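Local coordinates for protein cytochrome c-550 (Paracoccus denitrificans, PDB 1COT) that probably carries electrons as a class I cytochrome c, using an iron-containing heme c attached covalently to the chain, at residues G41-K46 with F114-S119; E64-L69 with V88-D93. All coordinates share one frame; numbering follows the deposited sequence.

Contact 1: residues G41-K46 with F114-S119. With HEC (heme c), chain B.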
ATOM      1  N   GLY A  41      -7.215  -5.470  -3.501  1.00  9.02           N
ATOM      2  CA  GLY A  41      -7.522  -6.011  -2.191  1.00  8.26           C
ATOM      3  C   GLY A  41      -6.529  -5.647  -1.102  1.00 15.16           C
ATOM      4  O   GLY A  41      -6.404  -6.377  -0.114  1.00 11.50           O
ATOM      5  N   VAL A  42      -5.813  -4.529  -1.244  1.00  8.62           N
ATOM      6  CA  VAL A  42      -4.844  -4.165  -0.209  1.00 10.24           C
ATOM      7  C   VAL A  42      -5.489  -3.812   1.116  1.00 10.26           C
ATOM      8  O   VAL A  42      -4.945  -4.093   2.183  1.00 14.33           O
ATOM      9  CB  VAL A  42      -3.821  -3.101  -0.636  1.00 17.85           C
ATOM     10  CG1 VAL A  42      -4.518  -1.765  -0.909  1.00 10.54           C
ATOM     11  CG2 VAL A  42      -2.713  -2.937   0.388  1.00 12.35           C
ATOM     12  N   VAL A  43      -6.668  -3.194   1.063  1.00 10.18           N
ATOM     13  CA  VAL A  43      -7.312  -2.851   2.320  1.00 11.38           C
ATOM     14  C   VAL A  43      -7.801  -4.124   2.975  1.00 16.93           C
ATOM     15  O   VAL A  43      -8.543  -4.901   2.369  1.00 14.89           O
ATOM     16  CB  VAL A  43      -8.460  -1.865   2.129  1.00 10.64           C
ATOM     17  CG1 VAL A  43      -9.019  -1.419   3.476  1.00 11.68           C
ATOM     18  CG2 VAL A  43      -7.995  -0.664   1.310  1.00 14.30           C
ATOM     19  N   GLY A  44      -7.392  -4.342   4.220  1.00 10.25           N
ATOM     20  CA  GLY A  44      -7.773  -5.521   4.959  1.00 10.73           C
ATOM     21  C   GLY A  44      -6.768  -6.646   4.764  1.00 16.38           C
ATOM     22  O   GLY A  44      -6.834  -7.676   5.443  1.00 16.73           O
ATOM     23  N   ARG A  45      -5.815  -6.455   3.864  1.00 13.01           N
ATOM     24  CA  ARG A  45      -4.819  -7.491   3.639  1.00 14.94           C
ATOM     25  C   ARG A  45      -3.684  -7.405   4.654  1.00 18.69           C
ATOM     26  O   ARG A  45      -3.286  -6.309   5.041  1.00 14.96           O
ATOM     27  CB  ARG A  45      -4.263  -7.240   2.257  1.00 13.38           C
ATOM     28  CG  ARG A  45      -3.189  -8.185   1.807  1.00 15.65           C
ATOM     29  CD  ARG A  45      -3.003  -7.983   0.311  1.00 18.14           C
ATOM     30  NE  ARG A  45      -1.869  -7.138  -0.021  1.00 14.80           N
ATOM     31  CZ  ARG A  45      -1.716  -6.589  -1.229  1.00 17.10           C
ATOM     32  NH1 ARG A  45      -2.602  -6.783  -2.206  1.00 12.60           N
ATOM     33  NH2 ARG A  45      -0.649  -5.835  -1.460  1.00 15.45           N
ATOM     34  N   LYS A  46      -3.134  -8.551   5.070  1.00  9.55           N
ATOM     35  CA  LYS A  46      -2.024  -8.552   6.011  1.00 12.40           C
ATOM     36  C   LYS A  46      -0.847  -7.804   5.393  1.00  8.31           C
ATOM     37  O   LYS A  46      -0.572  -7.928   4.200  1.00 10.50           O
ATOM     38  CB  LYS A  46      -1.563  -9.985   6.260  1.00 14.24           C
ATOM     39  CG  LYS A  46      -0.542 -10.133   7.376  1.00 16.90           C
ATOM     40  CD  LYS A  46      -0.098 -11.575   7.618  1.00 26.30           C
ATOM     41  CE  LYS A  46       0.676 -11.765   8.904  1.00 20.16           C
ATOM     42  NZ  LYS A  46       1.901 -10.953   8.943  1.00 19.97           N
ATOM     43  N   PHE A 114      -9.873   4.892  -3.225  1.00 10.79           N
ATOM     44  CA  PHE A 114      -9.881   4.149  -4.452  1.00 10.75           C
ATOM     45  C   PHE A 114      -9.330   2.756  -4.203  1.00 13.01           C
ATOM     46  O   PHE A 114      -9.802   1.791  -4.792  1.00 11.89           O
ATOM     47  CB  PHE A 114      -8.967   4.870  -5.423  1.00 11.29           C
ATOM     48  CG  PHE A 114      -8.829   4.168  -6.729  1.00 10.92           C
ATOM     49  CD1 PHE A 114      -9.925   4.043  -7.583  1.00 13.06           C
ATOM     50  CD2 PHE A 114      -7.572   3.696  -7.092  1.00  7.83           C
ATOM     51  CE1 PHE A 114      -9.793   3.423  -8.828  1.00 12.40           C
ATOM     52  CE2 PHE A 114      -7.426   3.087  -8.339  1.00 14.10           C
ATOM     53  CZ  PHE A 114      -8.530   2.956  -9.180  1.00 13.81           C
ATOM     54  N   LEU A 115      -8.308   2.644  -3.349  1.00 11.37           N
ATOM     55  CA  LEU A 115      -7.767   1.332  -3.065  1.00  9.34           C
ATOM     56  C   LEU A 115      -8.861   0.516  -2.386  1.00 11.89           C
ATOM     57  O   LEU A 115      -8.994  -0.683  -2.619  1.00 12.38           O
ATOM     58  CB  LEU A 115      -6.571   1.445  -2.115  1.00 13.46           C
ATOM     59  CG  LEU A 115      -5.395   2.117  -2.801  1.00 12.06           C
ATOM     60  CD1 LEU A 115      -4.253   2.233  -1.803  1.00 16.29           C
ATOM     61  CD2 LEU A 115      -4.939   1.280  -3.994  1.00 14.09           C
ATOM     62  N   ALA A 116      -9.650   1.177  -1.552  1.00  9.91           N
ATOM     63  CA  ALA A 116     -10.725   0.516  -0.856  1.00 11.46           C
ATOM     64  C   ALA A 116     -11.808   0.036  -1.816  1.00 13.50           C
ATOM     65  O   ALA A 116     -12.386  -1.037  -1.676  1.00 12.71           O
ATOM     66  CB  ALA A 116     -11.320   1.454   0.176  1.00  9.79           C
ATOM     67  N   GLN A 117     -12.079   0.840  -2.824  1.00 12.19           N
ATOM     68  CA  GLN A 117     -13.071   0.474  -3.793  1.00 12.47           C
ATOM     69  C   GLN A 117     -12.634  -0.822  -4.472  1.00 17.06           C
ATOM     70  O   GLN A 117     -13.433  -1.669  -4.860  1.00 13.25           O
ATOM     71  CB  GLN A 117     -13.168   1.636  -4.797  1.00  9.34           C
ATOM     72  CG  GLN A 117     -13.900   1.276  -6.105  1.00 13.76           C
ATOM     73  CD  GLN A 117     -14.065   2.466  -7.025  1.00 12.89           C
ATOM     74  OE1 GLN A 117     -14.800   3.416  -6.709  1.00 17.92           O
ATOM     75  NE2 GLN A 117     -13.401   2.417  -8.179  1.00 16.01           N
ATOM     76  N   ASN A 118     -11.318  -0.957  -4.611  1.00 10.37           N
ATOM     77  CA  ASN A 118     -10.709  -2.114  -5.236  1.00 10.31           C
ATOM     78  C   ASN A 118     -10.303  -3.207  -4.235  1.00 10.83           C
ATOM     79  O   ASN A 118      -9.452  -4.042  -4.539  1.00 11.52           O
ATOM     80  CB  ASN A 118      -9.560  -1.696  -6.167  1.00 11.90           C
ATOM     81  CG  ASN A 118     -10.128  -0.947  -7.354  1.00 19.17           C
ATOM     82  OD1 ASN A 118     -10.752  -1.560  -8.236  1.00 17.62           O
ATOM     83  ND2 ASN A 118      -9.956   0.370  -7.375  1.00 18.79           N
ATOM     84  N   SER A 119     -10.947  -3.221  -3.066  1.00  9.81           N
ATOM     85  CA  SER A 119     -10.739  -4.190  -1.989  1.00  8.55           C
ATOM     86  C   SER A 119     -12.150  -4.572  -1.603  1.00  9.30           C
ATOM     87  O   SER A 119     -12.588  -4.359  -0.479  1.00 11.85           O
ATOM     88  CB  SER A 119     -10.051  -3.538  -0.799  1.00 11.24           C
ATOM     89  OG  SER A 119      -8.732  -3.239  -1.204  1.00 11.07           O
TER
HETATM   90 FE   HEC B 130       4.107   1.712  -3.279  1.00 11.12          FE
HETATM   91  CHA HEC B 130       4.675  -0.954  -1.313  1.00  9.37           C
HETATM   92  CHB HEC B 130       1.098   2.162  -1.848  1.00 14.03           C
HETATM   93  CHC HEC B 130       3.539   4.411  -5.261  1.00  9.34           C
HETATM   94  CHD HEC B 130       7.067   1.228  -4.845  1.00 11.80           C
HETATM   95  NA  HEC B 130       3.082   0.814  -1.860  1.00  8.46           N
HETATM   96  C1A HEC B 130       3.504  -0.309  -1.158  1.00  8.80           C
HETATM   97  C2A HEC B 130       2.479  -0.687  -0.212  1.00 10.51           C
HETATM   98  C3A HEC B 130       1.458   0.179  -0.343  1.00 12.26           C
HETATM   99  C4A HEC B 130       1.836   1.101  -1.366  1.00  9.42           C
HETATM  100  CMA HEC B 130       0.156   0.216   0.423  1.00 10.82           C
HETATM  101  CAA HEC B 130       2.576  -1.850   0.738  1.00  7.76           C
HETATM  102  CBA HEC B 130       1.947  -3.085   0.075  1.00 14.97           C
HETATM  103  CGA HEC B 130       1.854  -4.352   0.931  1.00 10.37           C
HETATM  104  O1A HEC B 130       1.718  -5.321   0.237  1.00 14.30           O
HETATM  105  O2A HEC B 130       1.900  -4.413   2.136  1.00 11.72           O
HETATM  106  NB  HEC B 130       2.663   3.029  -3.508  1.00 10.52           N
HETATM  107  C1B HEC B 130       1.475   2.990  -2.847  1.00  9.51           C
HETATM  108  C2B HEC B 130       0.666   4.070  -3.321  1.00  9.38           C
HETATM  109  C3B HEC B 130       1.365   4.690  -4.258  1.00 12.95           C
HETATM  110  C4B HEC B 130       2.603   4.048  -4.365  1.00 11.42           C
HETATM  111  CMB HEC B 130      -0.731   4.386  -2.756  1.00  9.42           C
HETATM  112  CAB HEC B 130       0.978   5.935  -4.949  1.00 15.18           C
HETATM  113  CBB HEC B 130       0.636   7.188  -4.195  1.00 10.36           C
HETATM  114  NC  HEC B 130       5.066   2.641  -4.702  1.00 10.15           N
HETATM  115  C1C HEC B 130       4.692   3.734  -5.437  1.00 10.49           C
HETATM  116  C2C HEC B 130       5.701   4.058  -6.423  1.00 10.71           C
HETATM  117  C3C HEC B 130       6.686   3.142  -6.305  1.00 10.48           C
HETATM  118  C4C HEC B 130       6.281   2.262  -5.253  1.00  8.19           C
HETATM  119  CMC HEC B 130       5.629   5.229  -7.398  1.00 13.40           C
HETATM  120  CAC HEC B 130       7.964   2.992  -7.086  1.00 12.59           C
HETATM  121  CBC HEC B 130       8.823   4.063  -7.680  1.00  9.65           C
HETATM  122  ND  HEC B 130       5.602   0.417  -3.091  1.00 11.41           N
HETATM  123  C1D HEC B 130       6.741   0.380  -3.854  1.00  8.97           C
HETATM  124  C2D HEC B 130       7.562  -0.734  -3.417  1.00  8.71           C
HETATM  125  C3D HEC B 130       6.857  -1.337  -2.440  1.00  8.09           C
HETATM  126  C4D HEC B 130       5.654  -0.616  -2.224  1.00 13.02           C
HETATM  127  CMD HEC B 130       8.919  -1.111  -3.966  1.00 11.55           C
HETATM  128  CAD HEC B 130       7.316  -2.465  -1.601  1.00 11.73           C
HETATM  129  CBD HEC B 130       7.910  -1.730  -0.359  1.00 14.11           C
HETATM  130  CGD HEC B 130       8.840  -2.486   0.514  1.00 21.69           C
HETATM  131  O1D HEC B 130       9.079  -3.664   0.402  1.00 12.72           O
HETATM  132  O2D HEC B 130       9.366  -1.801   1.429  1.00 13.49           O
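G41 and N118 are joined backbone to backbone: G41 N donates to N118 O over 2.8 Å, a fairly straight bond (N-H...O 163°) that ties the loop to the residue just past the end of helix 108-117. Beside it S119 shows how one hydroxyl can serve two separate stretches of backbone. Its OG accepts from V43 N at 3.1 Å and donates to L115 O at 2.9 Å, approaching that carbonyl from above its plane. The first torsion (chi1 -69°) sets OG anti to its own carbonyl carbon, beside its backbone N, where it reaches both partners. An alanine here would probably leave V43 N without its acceptor and L115 O without its hydroxyl donor, weakening the link between loop and helix end. On the helix side, N118 folds back so that its ND2 and backbone N reach F114 O from opposite faces of that carbonyl.

Packing continues outward from the hydroxyl. V43 CG2 rests 3.7 Å from A116 CA, with L76 of helix 73-81 also against this valine, while V42 CG1 lies 4.0 Å from L115 CB. The type II turn from V42 to R45, with G44 at its positive-phi position, carries the chain on to the heme. There R45 NH2 donates to propionate oxygen O1A of the heme at 3.0 Å, and NH1 is held by N38 O. An arginine on a heme propionate, in a loop bonded to the end of a C-terminal helix that packs on the N-terminal helix 5-11, is characteristic of the class I cytochrome c fold.

Contact 2: residues E64-L69 with V88-D93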
ATOM      1  N   GLU A  64       6.353  -9.142  10.967  1.00 19.05           N
ATOM      2  CA  GLU A  64       6.835 -10.072  11.954  1.00 13.44           C
ATOM      3  C   GLU A  64       6.526  -9.639  13.378  1.00 13.75           C
ATOM      4  O   GLU A  64       6.048 -10.403  14.221  1.00 20.17           O
ATOM      5  CB  GLU A  64       8.312 -10.208  11.661  1.00 19.31           C
ATOM      6  CG  GLU A  64       8.871 -11.309  12.539  1.00 40.72           C
ATOM      7  CD  GLU A  64      10.299 -11.416  12.187  1.00100.00           C
ATOM      8  OE1 GLU A  64      10.621 -10.683  11.154  1.00 99.15           O
ATOM      9  OE2 GLU A  64      11.076 -12.104  12.818  1.00100.00           O
ATOM     10  N   LYS A  65       6.784  -8.371  13.628  1.00 13.54           N
ATOM     11  CA  LYS A  65       6.523  -7.798  14.909  1.00 14.03           C
ATOM     12  C   LYS A  65       5.030  -7.583  15.166  1.00 22.81           C
ATOM     13  O   LYS A  65       4.674  -7.495  16.330  1.00 21.89           O
ATOM     14  CB  LYS A  65       7.234  -6.468  15.037  1.00 19.78           C
ATOM     15  CG  LYS A  65       8.730  -6.574  15.254  1.00 26.42           C
ATOM     16  CD  LYS A  65       9.278  -5.193  15.586  1.00 88.55           C
ATOM     17  CE  LYS A  65      10.764  -5.099  15.923  1.00100.00           C
ATOM     18  NZ  LYS A  65      11.079  -3.972  16.810  1.00100.00           N
ATOM     19  N   ASN A  66       4.156  -7.473  14.167  1.00 14.10           N
ATOM     20  CA  ASN A  66       2.726  -7.244  14.389  1.00 13.61           C
ATOM     21  C   ASN A  66       1.980  -8.206  13.474  1.00 19.84           C
ATOM     22  O   ASN A  66       1.487  -7.833  12.414  1.00 17.58           O
ATOM     23  CB  ASN A  66       2.476  -5.813  13.891  1.00 15.48           C
ATOM     24  CG  ASN A  66       3.308  -4.762  14.603  1.00 36.00           C
ATOM     25  OD1 ASN A  66       2.895  -4.293  15.667  1.00 27.01           O
ATOM     26  ND2 ASN A  66       4.452  -4.367  14.046  1.00 21.30           N
ATOM     27  N   PRO A  67       1.922  -9.463  13.867  1.00 17.70           N
ATOM     28  CA  PRO A  67       1.308 -10.482  13.058  1.00 17.37           C
ATOM     29  C   PRO A  67      -0.139 -10.325  12.680  1.00 15.39           C
ATOM     30  O   PRO A  67      -0.593 -10.805  11.644  1.00 19.86           O
ATOM     31  CB  PRO A  67       1.568 -11.815  13.745  1.00 16.52           C
ATOM     32  CG  PRO A  67       2.256 -11.504  15.066  1.00 21.49           C
ATOM     33  CD  PRO A  67       2.386  -9.998  15.176  1.00 21.80           C
ATOM     34  N   ASP A  68      -0.844  -9.649  13.539  1.00 14.67           N
ATOM     35  CA  ASP A  68      -2.224  -9.468  13.254  1.00 15.17           C
ATOM     36  C   ASP A  68      -2.487  -8.191  12.475  1.00 29.17           C
ATOM     37  O   ASP A  68      -3.637  -7.849  12.202  1.00 22.37           O
ATOM     38  CB  ASP A  68      -2.949  -9.377  14.600  1.00 20.35           C
ATOM     39  CG  ASP A  68      -2.343  -8.357  15.528  1.00 31.68           C
ATOM     40  OD1 ASP A  68      -1.244  -7.863  15.385  1.00 29.68           O
ATOM     41  OD2 ASP A  68      -3.144  -8.057  16.516  1.00 47.96           O
ATOM     42  N   LEU A  69      -1.442  -7.471  12.115  1.00 17.27           N
ATOM     43  CA  LEU A  69      -1.633  -6.239  11.390  1.00 20.13           C
ATOM     44  C   LEU A  69      -1.986  -6.408   9.929  1.00 12.82           C
ATOM     45  O   LEU A  69      -1.301  -7.060   9.145  1.00 14.29           O
ATOM     46  CB  LEU A  69      -0.397  -5.329  11.519  1.00 19.79           C
ATOM     47  CG  LEU A  69      -0.619  -3.911  10.993  1.00 21.42           C
ATOM     48  CD1 LEU A  69      -1.780  -3.266  11.752  1.00 18.21           C
ATOM     49  CD2 LEU A  69       0.646  -3.102  11.202  1.00 22.09           C
ATOM     50  N   VAL A  88       9.953   3.326  10.773  1.00 15.06           N
ATOM     51  CA  VAL A  88      10.741   3.545  11.982  1.00 11.59           C
ATOM     52  C   VAL A  88       9.840   3.385  13.190  1.00 17.55           C
ATOM     53  O   VAL A  88      10.182   2.766  14.203  1.00 19.34           O
ATOM     54  CB  VAL A  88      11.397   4.918  12.001  1.00 25.06           C
ATOM     55  CG1 VAL A  88      12.078   5.145  13.341  1.00 16.14           C
ATOM     56  CG2 VAL A  88      12.413   5.015  10.859  1.00 18.30           C
ATOM     57  N   LYS A  89       8.665   3.967  13.074  1.00 17.96           N
ATOM     58  CA  LYS A  89       7.680   3.896  14.125  1.00 13.56           C
ATOM     59  C   LYS A  89       7.277   2.474  14.501  1.00 19.80           C
ATOM     60  O   LYS A  89       7.275   2.095  15.673  1.00 22.97           O
ATOM     61  CB  LYS A  89       6.460   4.713  13.721  1.00 18.95           C
ATOM     62  CG  LYS A  89       5.277   4.455  14.637  1.00 35.19           C
ATOM     63  CD  LYS A  89       4.108   5.408  14.440  1.00 32.94           C
ATOM     64  CE  LYS A  89       3.169   5.041  13.302  1.00 18.99           C
ATOM     65  NZ  LYS A  89       1.787   5.457  13.595  1.00 17.07           N
ATOM     66  N   MET A  90       6.925   1.679  13.493  1.00 15.98           N
ATOM     67  CA  MET A  90       6.474   0.299  13.659  1.00 19.86           C
ATOM     68  C   MET A  90       7.519  -0.753  14.000  1.00 23.18           C
ATOM     69  O   MET A  90       7.188  -1.863  14.422  1.00 31.68           O
ATOM     70  CB  MET A  90       5.676  -0.142  12.415  1.00 18.96           C
ATOM     71  CG  MET A  90       4.518   0.787  12.100  1.00 15.59           C
ATOM     72  SD  MET A  90       3.288   0.820  13.422  1.00 22.73           S
ATOM     73  CE  MET A  90       2.912  -0.945  13.597  1.00 41.44           C
ATOM     74  N   THR A  91       8.775  -0.404  13.797  1.00 29.16           N
ATOM     75  CA  THR A  91       9.850  -1.322  14.080  1.00 24.60           C
ATOM     76  C   THR A  91      10.712  -0.780  15.191  1.00 31.51           C
ATOM     77  O   THR A  91      11.527  -1.495  15.767  1.00 25.18           O
ATOM     78  CB  THR A  91      10.789  -1.414  12.868  1.00 22.36           C
ATOM     79  OG1 THR A  91      11.402  -0.157  12.628  1.00 17.82           O
ATOM     80  CG2 THR A  91      10.044  -1.932  11.643  1.00 20.45           C
ATOM     81  N   ASP A  92      10.531   0.499  15.465  1.00 26.59           N
ATOM     82  CA  ASP A  92      11.321   1.145  16.489  1.00 27.20           C
ATOM     83  C   ASP A  92      12.765   1.079  16.032  1.00 28.68           C
ATOM     84  O   ASP A  92      13.676   1.060  16.853  1.00 32.69           O
ATOM     85  CB  ASP A  92      11.224   0.419  17.837  1.00 31.57           C
ATOM     86  CG  ASP A  92      10.477   1.214  18.853  1.00 42.27           C
ATOM     87  OD1 ASP A  92      10.972   2.135  19.475  1.00100.00           O
ATOM     88  OD2 ASP A  92       9.240   0.808  18.992  1.00100.00           O
ATOM     89  N   ASP A  93      12.963   1.020  14.721  1.00 25.66           N
ATOM     90  CA  ASP A  93      14.303   0.933  14.168  1.00 23.44           C
ATOM     91  C   ASP A  93      14.598   2.091  13.250  1.00 32.20           C
ATOM     92  O   ASP A  93      14.100   2.198  12.131  1.00 27.49           O
ATOM     93  CB  ASP A  93      14.583  -0.414  13.495  1.00 28.13           C
ATOM     94  CG  ASP A  93      15.878  -0.559  12.722  1.00 40.28           C
ATOM     95  OD1 ASP A  93      16.734   0.432  12.844  1.00 26.21           O
ATOM     96  OD2 ASP A  93      16.111  -1.543  12.037  1.00 42.03           O
TER
HETATM   97  O   HOH W   1       5.708  -2.916  16.121  1.00 47.57           O
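K65 and T91 make the direct polar link. NZ donates to T91 O over 2.7 Å, coming in from above the carbonyl plane. The lysine is extended beyond CG, and its CE passes 3.7 Å from the same oxygen. NZ also has a long, weak ion pair with E61 one helical turn back. D92 OD2 stands 5.6 Å from NZ without touching it, and its opposite charge may add a mild attraction.

A second polar link runs through water. N66 ND2 donates to the water at 2.8 Å, and the same water lies only 2.5 Å from M90 O, a short distance that leaves the details of this bridge somewhat doubtful; ND2 gives another hydrogen bond to V62 O, which helps to fix the amide.

Van der Waals packing centres on the methyl of M90. Bent at both chi2 (-63°) and chi3 (-54°), the side chain brings CE to 3.8 Å from N66 ND2 and almost as near to OD1, the two side chains crossing at about a right angle. L69 makes the apolar contact, meeting the same methyl tip to tip, CD2 to CE at 3.9 Å.

T91 OG1 accepts from D93 N in an ST turn and is also bonded to L87 O. The contact thus joins the C-terminal ends of helices 57-65 and 83-91 at the protein surface, with M90 and T91 both packing on V62, and L69 joined to I47 by a backbone hydrogen bond.

How the contacts relate
The two contacts illustrate how loop-to-helix-end junctions and joined helix ends can lie at different distances from one heme. Their centres lie about 20 Å apart, yet K46 joins them: its CE is 3.2 Å from P67 O and its CG 3.6 Å from L69 O. Both segments of contact 2 fall in the chain between those of contact 1, and helix 83-91 is followed directly by helix 108-117, the connection between them carrying the axial ligand M100. Contact 1 reaches the heme through R45, and the side chain of L115 is about 7 Å from those of C15 and H19. Contact 2 is more peripheral, the side chain of L69 standing about 9 Å from the heme.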